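Local coordinates for nicotinate-nucleotide pyrophosphorylase (Pyrococcus furiosus, PDB 2I14), which probably joins nicotinate to 5-phosphoribosyl 1-diphosphate at the cost of ATP, giving nicotinate mononucleotide on the way to NAD+, at residues I40-L45 against E312-P317; D47-S52 against Y91-Q96; V63-V68 against V79-E84; S116-I121 against A150-R155. One frame throughout, in Å; residues are numbered along the deposited sequence.

Contact 1 of 4, residues I40-L45 against E312-P317; sequences IRKKVL and EVEGKP
Lys-42 and Glu-314 cross at about a right angle, the carboxylate of Glu-314 lying by the CB of the lysine. The chain of Glu-314 is bent at chi2 (111°) and brings its carboxylate back to the neighbouring strand. There OE2 takes the backbone N of Lys-43 at 3.0 Å, on its anti side and tilted out of the carboxylate plane. In return Glu-314 N donates to Lys-43 O at 2.8 Å, so this one residue grips both the N-H and the C=O of Lys-43. The CG of Lys-42 sits between backbone N and carbonyl carbon (chi1 55°), which starts the chain across Val-313, and CD reaches CG1 of that valine at 3.6 Å. Lys-42 NZ stays 4.0 Å from Glu-314 OE1, beyond a salt bridge, and bonds instead to the carbonyl O of Thr-189 of a second subunit. Val-44 and Val-313 form a non-hydrogen-bonded antiparallel pair, side by side, with CG1 of each turned to the other. Next along, Leu-45 N donates to Glu-312 O at 2.7 Å, nearly straight at 172°. An alanine in place of Lys-42 would probably leave a gap beside Val-313 CG1, Thr-189 O of the second subunit without its donor and the carboxylate of Glu-314 without a nearby positive charge. The type I' turn from Val-313 to Lys-316 links strand 307-313 to the short strand 316-317 as a tight hairpin. Strand 307-313 lies between that edge and strand 43-49, while Tyr-101 and Phe-104 of helix 101-104 pack on Val-44.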
loop_
_atom_site.group_PDB
_atom_site.type_symbol
_atom_site.label_atom_id
_atom_site.label_comp_id
_atom_site.label_asym_id
_atom_site.label_seq_id
_atom_site.Cartn_x
_atom_site.Cartn_y
_atom_site.Cartn_z
ATOM N N ILE A 40 -44.566 34.445 -5.773
ATOM C CA ILE A 40 -44.455 33.558 -4.625
ATOM C C ILE A 40 -43.489 34.185 -3.631
ATOM O O ILE A 40 -42.407 33.658 -3.372
ATOM C CB ILE A 40 -43.913 32.178 -5.044
ATOM C CG1 ILE A 40 -44.770 31.605 -6.182
ATOM C CG2 ILE A 40 -43.917 31.235 -3.846
ATOM C CD1 ILE A 40 -44.215 30.325 -6.802
ATOM N N ARG A 41 -43.886 35.325 -3.082
ATOM C CA ARG A 41 -43.050 36.036 -2.128
ATOM C C ARG A 41 -43.240 35.462 -0.726
ATOM O O ARG A 41 -44.364 35.215 -0.289
ATOM C CB ARG A 41 -43.411 37.524 -2.133
ATOM C CG ARG A 41 -43.705 38.104 -3.522
ATOM C CD ARG A 41 -42.460 38.217 -4.397
ATOM N NE ARG A 41 -41.494 39.175 -3.861
ATOM C CZ ARG A 41 -40.487 39.692 -4.557
ATOM N NH1 ARG A 41 -40.308 39.349 -5.828
ATOM N NH2 ARG A 41 -39.653 40.550 -3.982
ATOM N N LYS A 42 -42.131 35.241 -0.028
ATOM C CA LYS A 42 -42.178 34.715 1.332
ATOM C C LYS A 42 -40.824 34.789 2.044
ATOM O O LYS A 42 -39.765 34.718 1.415
ATOM C CB LYS A 42 -42.696 33.276 1.338
ATOM C CG LYS A 42 -41.942 32.326 0.442
ATOM C CD LYS A 42 -42.346 30.885 0.732
ATOM C CE LYS A 42 -43.831 30.643 0.499
ATOM N NZ LYS A 42 -44.214 29.258 0.881
ATOM N N LYS A 43 -40.885 34.939 3.365
ATOM C CA LYS A 43 -39.698 35.048 4.210
ATOM C C LYS A 43 -39.045 33.690 4.459
ATOM O O LYS A 43 -39.716 32.712 4.803
ATOM C CB LYS A 43 -40.066 35.696 5.556
ATOM C CG LYS A 43 -39.454 37.086 5.832
ATOM C CD LYS A 43 -39.934 38.174 4.858
ATOM C CE LYS A 43 -39.861 39.586 5.474
ATOM N NZ LYS A 43 -38.503 40.010 5.968
ATOM N N VAL A 44 -37.727 33.645 4.279
ATOM C CA VAL A 44 -36.953 32.430 4.482
ATOM C C VAL A 44 -35.637 32.757 5.170
ATOM O O VAL A 44 -35.128 33.877 5.078
ATOM C CB VAL A 44 -36.613 31.730 3.147
ATOM C CG1 VAL A 44 -37.878 31.198 2.492
ATOM C CG2 VAL A 44 -35.887 32.708 2.218
ATOM N N LEU A 45 -35.097 31.767 5.871
ATOM C CA LEU A 45 -33.821 31.915 6.545
ATOM C C LEU A 45 -32.879 30.920 5.886
ATOM O O LEU A 45 -33.130 29.712 5.893
ATOM C CB LEU A 45 -33.949 31.603 8.036
ATOM C CG LEU A 45 -32.660 31.725 8.866
ATOM C CD1 LEU A 45 -32.057 33.099 8.689
ATOM C CD2 LEU A 45 -32.961 31.454 10.331
ATOM N N GLU A 312 -35.148 27.262 6.909
ATOM C CA GLU A 312 -36.412 27.660 7.509
ATOM C C GLU A 312 -37.180 28.605 6.587
ATOM O O GLU A 312 -36.614 29.555 6.041
ATOM C CB GLU A 312 -36.160 28.335 8.859
ATOM C CG GLU A 312 -37.369 28.321 9.789
ATOM C CD GLU A 312 -37.073 28.913 11.158
ATOM O OE1 GLU A 312 -36.783 30.131 11.227
ATOM O OE2 GLU A 312 -37.130 28.161 12.159
ATOM N N VAL A 313 -38.470 28.325 6.410
ATOM C CA VAL A 313 -39.335 29.140 5.563
ATOM C C VAL A 313 -40.582 29.540 6.349
ATOM O O VAL A 313 -41.390 28.687 6.714
ATOM C CB VAL A 313 -39.767 28.364 4.306
ATOM C CG1 VAL A 313 -40.483 29.297 3.333
ATOM C CG2 VAL A 313 -38.558 27.732 3.653
ATOM N N GLU A 314 -40.729 30.836 6.606
ATOM C CA GLU A 314 -41.869 31.359 7.360
ATOM C C GLU A 314 -41.947 30.747 8.761
ATOM O O GLU A 314 -42.983 30.217 9.165
ATOM C CB GLU A 314 -43.177 31.088 6.612
ATOM C CG GLU A 314 -43.960 32.336 6.256
ATOM C CD GLU A 314 -43.983 32.610 4.759
ATOM O OE1 GLU A 314 -44.552 31.781 4.008
ATOM O OE2 GLU A 314 -43.433 33.655 4.337
ATOM N N GLY A 315 -40.843 30.821 9.497
ATOM C CA GLY A 315 -40.810 30.279 10.843
ATOM C C GLY A 315 -40.966 28.775 10.896
ATOM O O GLY A 315 -41.029 28.193 11.974
ATOM N N LYS A 316 -41.030 28.144 9.728
ATOM C CA LYS A 316 -41.172 26.692 9.631
ATOM C C LYS A 316 -39.841 26.024 9.274
ATOM O O LYS A 316 -39.205 26.381 8.281
ATOM C CB LYS A 316 -42.214 26.342 8.567
ATOM C CG LYS A 316 -43.605 26.889 8.851
ATOM C CD LYS A 316 -44.247 26.182 10.048
ATOM C CE LYS A 316 -45.714 26.583 10.211
ATOM N NZ LYS A 316 -46.421 25.751 11.236
ATOM N N PRO A 317 -39.404 25.048 10.089
ATOM C CA PRO A 317 -38.153 24.308 9.890
ATOM C C PRO A 317 -38.193 23.372 8.685
ATOM O O PRO A 317 -38.877 22.346 8.718
ATOM C CB PRO A 317 -38.001 23.530 11.196
ATOM C CG PRO A 317 -38.720 24.362 12.178
ATOM C CD PRO A 317 -39.954 24.756 11.421
#

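Contact 2 of 4, residues D47-S52 against Y91-Q96; sequences DVTTTS and YEPVLQ
The antiparallel pairing of strands 43-49 and 95-98, both within the quinolinate phosphoribosyltransferase-type N-terminal region, in an antiparallel sheet that later strands of the chain complete, brings Asp-47 opposite Gln-96 as a non-hydrogen-bonded pair. Their side chains run side by side. Gln-96, extended beyond CG (chi2 178°), donates NE2 to the syn lone pair of Asp-47 OD1 at 2.9 Å. That oxygen lies in the amide plane, although carboxylate and amide are turned 36° apart. CB of Pro-93 touches the same carboxylate, 3.6 Å from both Asp-47 OD1 and OD2. Val-48 N bonds only weakly to Leu-95 O, whereas Val-94 N gives Val-48 O a sounder bond of 2.9 Å. The methyls of Val-48 part: CG1 meets Val-94 CG2 at 3.8 Å, the two side chains at about a right angle, and CG2 meets Leu-95 CD2 at 3.9 Å. Thr-49 sets CG2 beside its backbone N, against Pro-93 CA at 3.5 Å. Further along, Tyr-91 N bonds to Thr-50 O at 2.9 Å, and Tyr-91 OH lies by CB and CG2 of Thr-51. Lys-252 of a third subunit packs on the tyrosine. Strand 307-313 flanks strand 43-49 through backbone bonds of Asp-47 with Asp-309 and Thr-49 with Ala-307, and strand 95-98 is bordered in turn by strand 77-81.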
loop_
_atom_site.group_PDB
_atom_site.type_symbol
_atom_site.label_atom_id
_atom_site.label_comp_id
_atom_site.label_asym_id
_atom_site.label_seq_id
_atom_site.Cartn_x
_atom_site.Cartn_y
_atom_site.Cartn_z
ATOM N N ASP A 47 -28.947 29.309 5.433
ATOM C CA ASP A 47 -27.740 28.995 6.181
ATOM C C ASP A 47 -26.558 28.827 5.237
ATOM O O ASP A 47 -26.717 28.423 4.078
ATOM C CB ASP A 47 -27.935 27.668 6.920
ATOM C CG ASP A 47 -27.998 27.826 8.427
ATOM O OD1 ASP A 47 -28.139 28.982 8.890
ATOM O OD2 ASP A 47 -27.921 26.792 9.145
ATOM N N VAL A 48 -25.367 29.139 5.735
ATOM C CA VAL A 48 -24.154 28.956 4.957
ATOM C C VAL A 48 -23.243 28.038 5.766
ATOM O O VAL A 48 -22.844 28.372 6.888
ATOM C CB VAL A 48 -23.450 30.278 4.682
ATOM C CG1 VAL A 48 -22.114 30.009 4.043
ATOM C CG2 VAL A 48 -24.285 31.113 3.743
ATOM N N THR A 49 -22.949 26.865 5.210
ATOM C CA THR A 49 -22.085 25.877 5.878
ATOM C C THR A 49 -21.278 25.059 4.864
ATOM O O THR A 49 -21.265 25.348 3.674
ATOM C CB THR A 49 -22.915 24.852 6.672
ATOM O OG1 THR A 49 -23.695 24.094 5.742
ATOM C CG2 THR A 49 -23.863 25.534 7.653
ATOM N N THR A 50 -20.591 24.046 5.362
ATOM C CA THR A 50 -19.836 23.124 4.515
ATOM C C THR A 50 -20.018 21.817 5.220
ATOM O O THR A 50 -20.143 21.780 6.447
ATOM C CB THR A 50 -18.298 23.353 4.466
ATOM O OG1 THR A 50 -17.747 23.254 5.782
ATOM C CG2 THR A 50 -17.976 24.684 3.909
ATOM N N THR A 51 -20.023 20.743 4.445
ATOM C CA THR A 51 -20.181 19.415 5.017
ATOM C C THR A 51 -18.796 18.832 5.187
ATOM O O THR A 51 -18.627 17.753 5.743
ATOM C CB THR A 51 -21.005 18.505 4.094
ATOM O OG1 THR A 51 -20.422 18.512 2.787
ATOM C CG2 THR A 51 -22.448 18.990 4.011
ATOM N N SER A 52 -17.804 19.574 4.710
ATOM C CA SER A 52 -16.420 19.142 4.806
ATOM C C SER A 52 -15.487 20.311 4.564
ATOM O O SER A 52 -15.881 21.336 4.025
ATOM C CB SER A 52 -16.137 18.101 3.736
ATOM O OG SER A 52 -16.183 18.734 2.463
ATOM N N TYR A 91 -20.922 21.814 9.236
ATOM C CA TYR A 91 -22.276 21.830 9.793
ATOM C C TYR A 91 -22.611 23.006 10.685
ATOM O O TYR A 91 -23.744 23.153 11.124
ATOM C CB TYR A 91 -22.574 20.510 10.512
ATOM C CG TYR A 91 -22.535 19.345 9.551
ATOM C CD1 TYR A 91 -21.317 18.778 9.158
ATOM C CD2 TYR A 91 -23.701 18.878 8.957
ATOM C CE1 TYR A 91 -21.262 17.778 8.187
ATOM C CE2 TYR A 91 -23.665 17.877 7.982
ATOM C CZ TYR A 91 -22.441 17.332 7.595
ATOM O OH TYR A 91 -22.396 16.381 6.597
ATOM N N GLU A 92 -21.623 23.854 10.931
ATOM C CA GLU A 92 -21.843 25.045 11.731
ATOM C C GLU A 92 -22.045 26.246 10.804
ATOM O O GLU A 92 -21.149 26.602 10.026
ATOM C CB GLU A 92 -20.639 25.328 12.622
ATOM C CG GLU A 92 -20.268 24.214 13.545
ATOM C CD GLU A 92 -18.966 24.502 14.260
ATOM O OE1 GLU A 92 -18.282 25.478 13.857
ATOM O OE2 GLU A 92 -18.630 23.747 15.214
ATOM N N PRO A 93 -23.228 26.876 10.862
ATOM C CA PRO A 93 -23.494 28.040 10.015
ATOM C C PRO A 93 -22.519 29.167 10.342
ATOM O O PRO A 93 -22.380 29.574 11.486
ATOM C CB PRO A 93 -24.934 28.404 10.369
ATOM C CG PRO A 93 -25.074 27.907 11.774
ATOM C CD PRO A 93 -24.392 26.569 11.706
ATOM N N VAL A 94 -21.831 29.662 9.331
ATOM C CA VAL A 94 -20.886 30.728 9.553
ATOM C C VAL A 94 -21.532 32.063 9.209
ATOM O O VAL A 94 -20.990 33.125 9.525
ATOM C CB VAL A 94 -19.637 30.524 8.690
ATOM C CG1 VAL A 94 -18.929 29.242 9.095
ATOM C CG2 VAL A 94 -20.024 30.492 7.223
ATOM N N LEU A 95 -22.697 32.003 8.565
ATOM C CA LEU A 95 -23.441 33.204 8.169
ATOM C C LEU A 95 -24.866 32.839 7.749
ATOM O O LEU A 95 -25.076 31.851 7.040
ATOM C CB LEU A 95 -22.712 33.914 7.023
ATOM C CG LEU A 95 -23.413 35.105 6.362
ATOM C CD1 LEU A 95 -22.397 35.950 5.599
ATOM C CD2 LEU A 95 -24.511 34.602 5.432
ATOM N N GLN A 96 -25.839 33.632 8.192
ATOM C CA GLN A 96 -27.240 33.388 7.859
ATOM C C GLN A 96 -27.840 34.597 7.155
ATOM O O GLN A 96 -27.293 35.696 7.219
ATOM C CB GLN A 96 -28.035 33.084 9.127
ATOM C CG GLN A 96 -27.484 31.917 9.911
ATOM C CD GLN A 96 -28.248 31.656 11.199
ATOM O OE1 GLN A 96 -28.320 32.520 12.078
ATOM N NE2 GLN A 96 -28.822 30.456 11.321
#

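Contact 3 of 4, residues V63-V68 against V79-E84; sequences VGVEEV and VYAMPE
Glu-84, in the loop that follows strand 77-81, reaches to the N terminus of helix 65-72 and takes two backbone N-H groups there. With CG anti to its backbone N (chi1 -172°) and the chain extended beyond, the side chain spans the distance to the helix. OE1 accepts Gly-64 N at 3.0 Å from above the carboxylate plane, and OE2 accepts Glu-66 N at 3.0 Å on its syn side but tilted out of the carboxylate plane. Val-65 N, 3.4 Å from OE2, is badly angled for a bond. Gly-64 holds the N-cap position at backbone angles that would jam a CB against the carbonyl of Val-63.

Among the charges, Glu-84 OE1 also forms a salt bridge with Arg-155 NH1, and the helix start probably helps to stabilise the buried negative group. Glu-66 OE2 stands 4.5 Å from Glu-84 OE2, while Glu-66 OE1 bonds to Tyr-11 OH of a second subunit. An alanine at Glu-84 would probably leave the amides of Gly-64 and Glu-66 without their acceptors and Arg-155 without its salt-bridge mate.

Apolar contact centres on Val-65, whose CG1 meets Ala-81 CB at 3.6 Å. Its CG2 meets Glu-84 CB at 3.6 Å as the two side chains slide past each other in opposite directions. Helix 65-72 packs on helix 108-131 through Glu-67 and Val-68, both on Met-114, and Val-63 just before it rests on Ala-118 and Ala-122; strand 77-81 runs between strands 95-98 and 357-365.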
loop_
_atom_site.group_PDB
_atom_site.type_symbol
_atom_site.label_atom_id
_atom_site.label_comp_id
_atom_site.label_asym_id
_atom_site.label_seq_id
_atom_site.Cartn_x
_atom_site.Cartn_y
_atom_site.Cartn_z
ATOM N N VAL A 63 -13.303 33.641 6.574
ATOM C CA VAL A 63 -12.848 34.876 5.934
ATOM C C VAL A 63 -13.781 35.389 4.842
ATOM O O VAL A 63 -14.282 34.615 4.028
ATOM C CB VAL A 63 -11.474 34.699 5.304
ATOM C CG1 VAL A 63 -11.009 36.026 4.710
ATOM C CG2 VAL A 63 -10.492 34.193 6.345
ATOM N N GLY A 64 -14.000 36.700 4.816
ATOM C CA GLY A 64 -14.867 37.278 3.802
ATOM C C GLY A 64 -16.170 37.869 4.312
ATOM O O GLY A 64 -16.948 38.427 3.537
ATOM N N VAL A 65 -16.427 37.743 5.608
ATOM C CA VAL A 65 -17.646 38.294 6.186
ATOM C C VAL A 65 -17.804 39.772 5.780
ATOM O O VAL A 65 -18.913 40.260 5.592
ATOM C CB VAL A 65 -17.615 38.199 7.730
ATOM C CG1 VAL A 65 -19.032 38.290 8.290
ATOM C CG2 VAL A 65 -16.927 36.917 8.152
ATOM N N GLU A 66 -16.687 40.476 5.644
ATOM C CA GLU A 66 -16.712 41.884 5.261
ATOM C C GLU A 66 -17.333 42.066 3.880
ATOM O O GLU A 66 -18.451 42.564 3.757
ATOM C CB GLU A 66 -15.294 42.453 5.259
ATOM C CG GLU A 66 -15.206 43.950 5.535
ATOM C CD GLU A 66 -13.767 44.413 5.746
ATOM O OE1 GLU A 66 -13.163 44.942 4.778
ATOM O OE2 GLU A 66 -13.241 44.234 6.878
ATOM N N GLU A 67 -16.607 41.661 2.842
ATOM C CA GLU A 67 -17.112 41.788 1.486
ATOM C C GLU A 67 -18.564 41.345 1.354
ATOM O O GLU A 67 -19.317 41.930 0.588
ATOM C CB GLU A 67 -16.269 40.979 0.507
ATOM C CG GLU A 67 -14.829 41.426 0.373
ATOM C CD GLU A 67 -14.181 40.873 -0.890
ATOM O OE1 GLU A 67 -14.338 39.667 -1.164
ATOM O OE2 GLU A 67 -13.511 41.637 -1.611
ATOM N N VAL A 68 -18.972 40.319 2.088
ATOM C CA VAL A 68 -20.353 39.872 1.973
ATOM C C VAL A 68 -21.328 40.924 2.481
ATOM O O VAL A 68 -22.411 41.106 1.921
ATOM C CB VAL A 68 -20.582 38.534 2.717
ATOM C CG1 VAL A 68 -22.072 38.307 2.969
ATOM C CG2 VAL A 68 -20.029 37.385 1.871
ATOM N N VAL A 79 -28.610 39.944 7.984
ATOM C CA VAL A 79 -27.458 39.082 7.809
ATOM C C VAL A 79 -26.703 38.892 9.117
ATOM O O VAL A 79 -26.004 39.794 9.583
ATOM C CB VAL A 79 -26.493 39.666 6.760
ATOM C CG1 VAL A 79 -25.368 38.687 6.506
ATOM C CG2 VAL A 79 -27.237 39.993 5.476
ATOM N N TYR A 80 -26.854 37.720 9.724
ATOM C CA TYR A 80 -26.154 37.426 10.973
ATOM C C TYR A 80 -24.890 36.665 10.587
ATOM O O TYR A 80 -24.860 35.974 9.564
ATOM C CB TYR A 80 -27.026 36.574 11.897
ATOM C CG TYR A 80 -28.488 36.965 11.886
ATOM C CD1 TYR A 80 -29.271 36.753 10.749
ATOM C CD2 TYR A 80 -29.095 37.522 13.013
ATOM C CE1 TYR A 80 -30.626 37.079 10.732
ATOM C CE2 TYR A 80 -30.453 37.850 13.010
ATOM C CZ TYR A 80 -31.216 37.623 11.864
ATOM O OH TYR A 80 -32.570 37.906 11.845
ATOM N N ALA A 81 -23.842 36.791 11.384
ATOM C CA ALA A 81 -22.607 36.102 11.052
ATOM C C ALA A 81 -21.676 35.915 12.243
ATOM O O ALA A 81 -21.964 36.352 13.360
ATOM C CB ALA A 81 -21.880 36.857 9.944
ATOM N N MET A 82 -20.568 35.230 11.984
ATOM C CA MET A 82 -19.546 35.000 12.983
ATOM C C MET A 82 -18.512 36.063 12.672
ATOM O O MET A 82 -18.410 36.522 11.542
ATOM C CB MET A 82 -18.892 33.629 12.808
ATOM C CG MET A 82 -19.735 32.411 13.163
ATOM S SD MET A 82 -18.695 30.900 13.111
ATOM C CE MET A 82 -19.907 29.660 13.570
ATOM N N PRO A 83 -17.738 36.486 13.671
ATOM C CA PRO A 83 -16.730 37.511 13.379
ATOM C C PRO A 83 -15.661 36.980 12.425
ATOM O O PRO A 83 -15.148 35.872 12.592
ATOM C CB PRO A 83 -16.178 37.858 14.762
ATOM C CG PRO A 83 -16.436 36.600 15.574
ATOM C CD PRO A 83 -17.805 36.185 15.111
ATOM N N GLU A 84 -15.332 37.768 11.412
ATOM C CA GLU A 84 -14.329 37.334 10.456
ATOM C C GLU A 84 -13.098 36.840 11.213
ATOM O O GLU A 84 -12.677 37.450 12.194
ATOM C CB GLU A 84 -13.978 38.478 9.502
ATOM C CG GLU A 84 -13.089 38.078 8.338
ATOM C CD GLU A 84 -13.262 38.987 7.118
ATOM O OE1 GLU A 84 -12.465 38.874 6.151
ATOM O OE2 GLU A 84 -14.205 39.813 7.117
#

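Contact 4 of 4, residues S116-I121 against A150-R155; sequences SQASGI and APMIDR
Met-152 reaches over to Ala-118 in a helix-helix packing that joins helix 108-131 to helix 150-159. The second of these follows strand 137-139 in the quinolinate phosphoribosyltransferase-type C-terminal domain, whose family belongs to the TIM-barrel clan. The two short axes pass 9.3 Å apart with their N-to-C directions 40° from each other. The CB of Met-152 leaves its helix toward the other one, and CG carries the chain onward through a bend at chi2. SD is the first of its atoms to approach the partner, 4.2 Å from the backbone N of Ala-118. A second bend at chi3 (-83°) sets CE against Ala-118. This methyl does most of the touching: it lies over CA and CB of Ala-118, 3.7 Å from that CB, and is 3.9 Å from CD1 of Ile-121. The small alanine lets the methionine tip come close to the helix backbone. Around this apolar seam, Ile-298 of helix 296-299 packs on Ile-121, Ala-299 on Ile-153 and Met-145 of a second subunit on Gln-117. One turn along from Ala-118, Ile-121 crosses Ile-153 at about a right angle, and its CD1 fits against both branches of that residue, 3.6 Å from CG1 and 3.7 Å from CG2.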
loop_
_atom_site.group_PDB
_atom_site.type_symbol
_atom_site.label_atom_id
_atom_site.label_comp_id
_atom_site.label_asym_id
_atom_site.label_seq_id
_atom_site.Cartn_x
_atom_site.Cartn_y
_atom_site.Cartn_z
ATOM N N SER A 116 -15.804 31.342 0.407
ATOM C CA SER A 116 -15.073 30.146 0.007
ATOM C C SER A 116 -13.576 30.208 -0.264
ATOM O O SER A 116 -12.792 29.505 0.378
ATOM C CB SER A 116 -15.752 29.533 -1.204
ATOM O OG SER A 116 -17.087 29.234 -0.882
ATOM N N GLN A 117 -13.159 31.030 -1.212
ATOM C CA GLN A 117 -11.749 31.068 -1.541
ATOM C C GLN A 117 -10.897 31.750 -0.463
ATOM O O GLN A 117 -9.754 31.357 -0.215
ATOM C CB GLN A 117 -11.574 31.746 -2.899
ATOM C CG GLN A 117 -10.229 31.495 -3.562
ATOM C CD GLN A 117 -10.098 32.187 -4.930
ATOM O OE1 GLN A 117 -9.068 32.058 -5.599
ATOM N NE2 GLN A 117 -11.145 32.919 -5.348
ATOM N N ALA A 118 -11.460 32.776 0.168
ATOM C CA ALA A 118 -10.759 33.496 1.224
ATOM C C ALA A 118 -10.541 32.525 2.372
ATOM O O ALA A 118 -9.400 32.304 2.817
ATOM C CB ALA A 118 -11.584 34.673 1.693
ATOM N N SER A 119 -11.640 31.944 2.848
ATOM C CA SER A 119 -11.574 30.972 3.930
ATOM C C SER A 119 -10.569 29.885 3.593
ATOM O O SER A 119 -9.819 29.426 4.464
ATOM C CB SER A 119 -12.948 30.360 4.162
ATOM O OG SER A 119 -13.784 31.288 4.839
ATOM N N GLY A 120 -10.565 29.489 2.323
ATOM C CA GLY A 120 -9.641 28.474 1.870
ATOM C C GLY A 120 -8.197 28.897 2.074
ATOM O O GLY A 120 -7.419 28.221 2.748
ATOM N N ILE A 121 -7.829 30.031 1.494
ATOM C CA ILE A 121 -6.474 30.534 1.636
ATOM C C ILE A 121 -6.082 30.738 3.100
ATOM O O ILE A 121 -4.976 30.368 3.513
ATOM C CB ILE A 121 -6.316 31.841 0.888
ATOM C CG1 ILE A 121 -6.586 31.597 -0.596
ATOM C CG2 ILE A 121 -4.921 32.395 1.109
ATOM C CD1 ILE A 121 -6.407 32.817 -1.489
ATOM N N ALA A 150 -5.414 39.543 -6.527
ATOM C CA ALA A 150 -4.137 39.692 -5.827
ATOM C C ALA A 150 -4.308 40.158 -4.385
ATOM O O ALA A 150 -3.676 39.619 -3.473
ATOM C CB ALA A 150 -3.243 40.655 -6.572
ATOM N N PRO A 151 -5.144 41.179 -4.160
ATOM C CA PRO A 151 -5.346 41.653 -2.792
ATOM C C PRO A 151 -6.153 40.705 -1.902
ATOM O O PRO A 151 -5.689 40.367 -0.812
ATOM C CB PRO A 151 -6.035 43.012 -2.982
ATOM C CG PRO A 151 -6.756 42.854 -4.241
ATOM C CD PRO A 151 -5.738 42.127 -5.113
ATOM N N MET A 152 -7.330 40.262 -2.345
ATOM C CA MET A 152 -8.130 39.374 -1.494
ATOM C C MET A 152 -7.232 38.270 -0.958
ATOM O O MET A 152 -7.302 37.898 0.218
ATOM C CB MET A 152 -9.304 38.749 -2.255
ATOM C CG MET A 152 -9.022 37.353 -2.797
ATOM S SD MET A 152 -9.892 35.993 -1.989
ATOM C CE MET A 152 -8.858 35.678 -0.560
ATOM N N ILE A 153 -6.371 37.767 -1.834
ATOM C CA ILE A 153 -5.455 36.713 -1.461
ATOM C C ILE A 153 -4.488 37.139 -0.371
ATOM O O ILE A 153 -4.515 36.575 0.723
ATOM C CB ILE A 153 -4.657 36.211 -2.668
ATOM C CG1 ILE A 153 -5.614 35.606 -3.685
ATOM C CG2 ILE A 153 -3.632 35.168 -2.219
ATOM C CD1 ILE A 153 -4.913 34.984 -4.862
ATOM N N ASP A 154 -3.637 38.125 -0.650
ATOM C CA ASP A 154 -2.681 38.572 0.355
ATOM C C ASP A 154 -3.364 38.957 1.678
ATOM O O ASP A 154 -2.798 38.765 2.762
ATOM C CB ASP A 154 -1.848 39.740 -0.169
ATOM C CG ASP A 154 -0.684 39.289 -1.075
ATOM O OD1 ASP A 154 -0.055 38.239 -0.792
ATOM O OD2 ASP A 154 -0.382 40.010 -2.067
ATOM N N ARG A 155 -4.585 39.481 1.597
ATOM C CA ARG A 155 -5.322 39.865 2.792
ATOM C C ARG A 155 -5.745 38.607 3.571
ATOM O O ARG A 155 -5.903 38.636 4.797
ATOM C CB ARG A 155 -6.550 40.679 2.383
ATOM C CG ARG A 155 -7.003 41.715 3.399
ATOM C CD ARG A 155 -8.040 41.207 4.381
ATOM N NE ARG A 155 -9.397 41.507 3.942
ATOM C CZ ARG A 155 -10.470 41.449 4.724
ATOM N NH1 ARG A 155 -10.375 41.105 6.003
ATOM N NH2 ARG A 155 -11.655 41.737 4.221
#

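How the contacts relate
From the N terminus, contact 1 opens first at 40-45 and closes last, at 312-317, so its long loop encloses the other three. Contact 2 starts just afterwards on the same strand and closes at 91-96; contact 3, from 63-68 to 79-84, lies wholly within it. Contact 4 follows in series, between 116-121 and 150-155, and no two loops cross. Contacts 1, 2 and 3 share one antiparallel sheet: Leu-45 packs on Gln-96, whose N in turn meets Tyr-80 O at 2.9 Å. Contact 3 passes from sheet to helices, with Val-63 N 3.0 Å from Ser-119 OG, and contact 4 carries the connection into the TIM-barrel-clan domain.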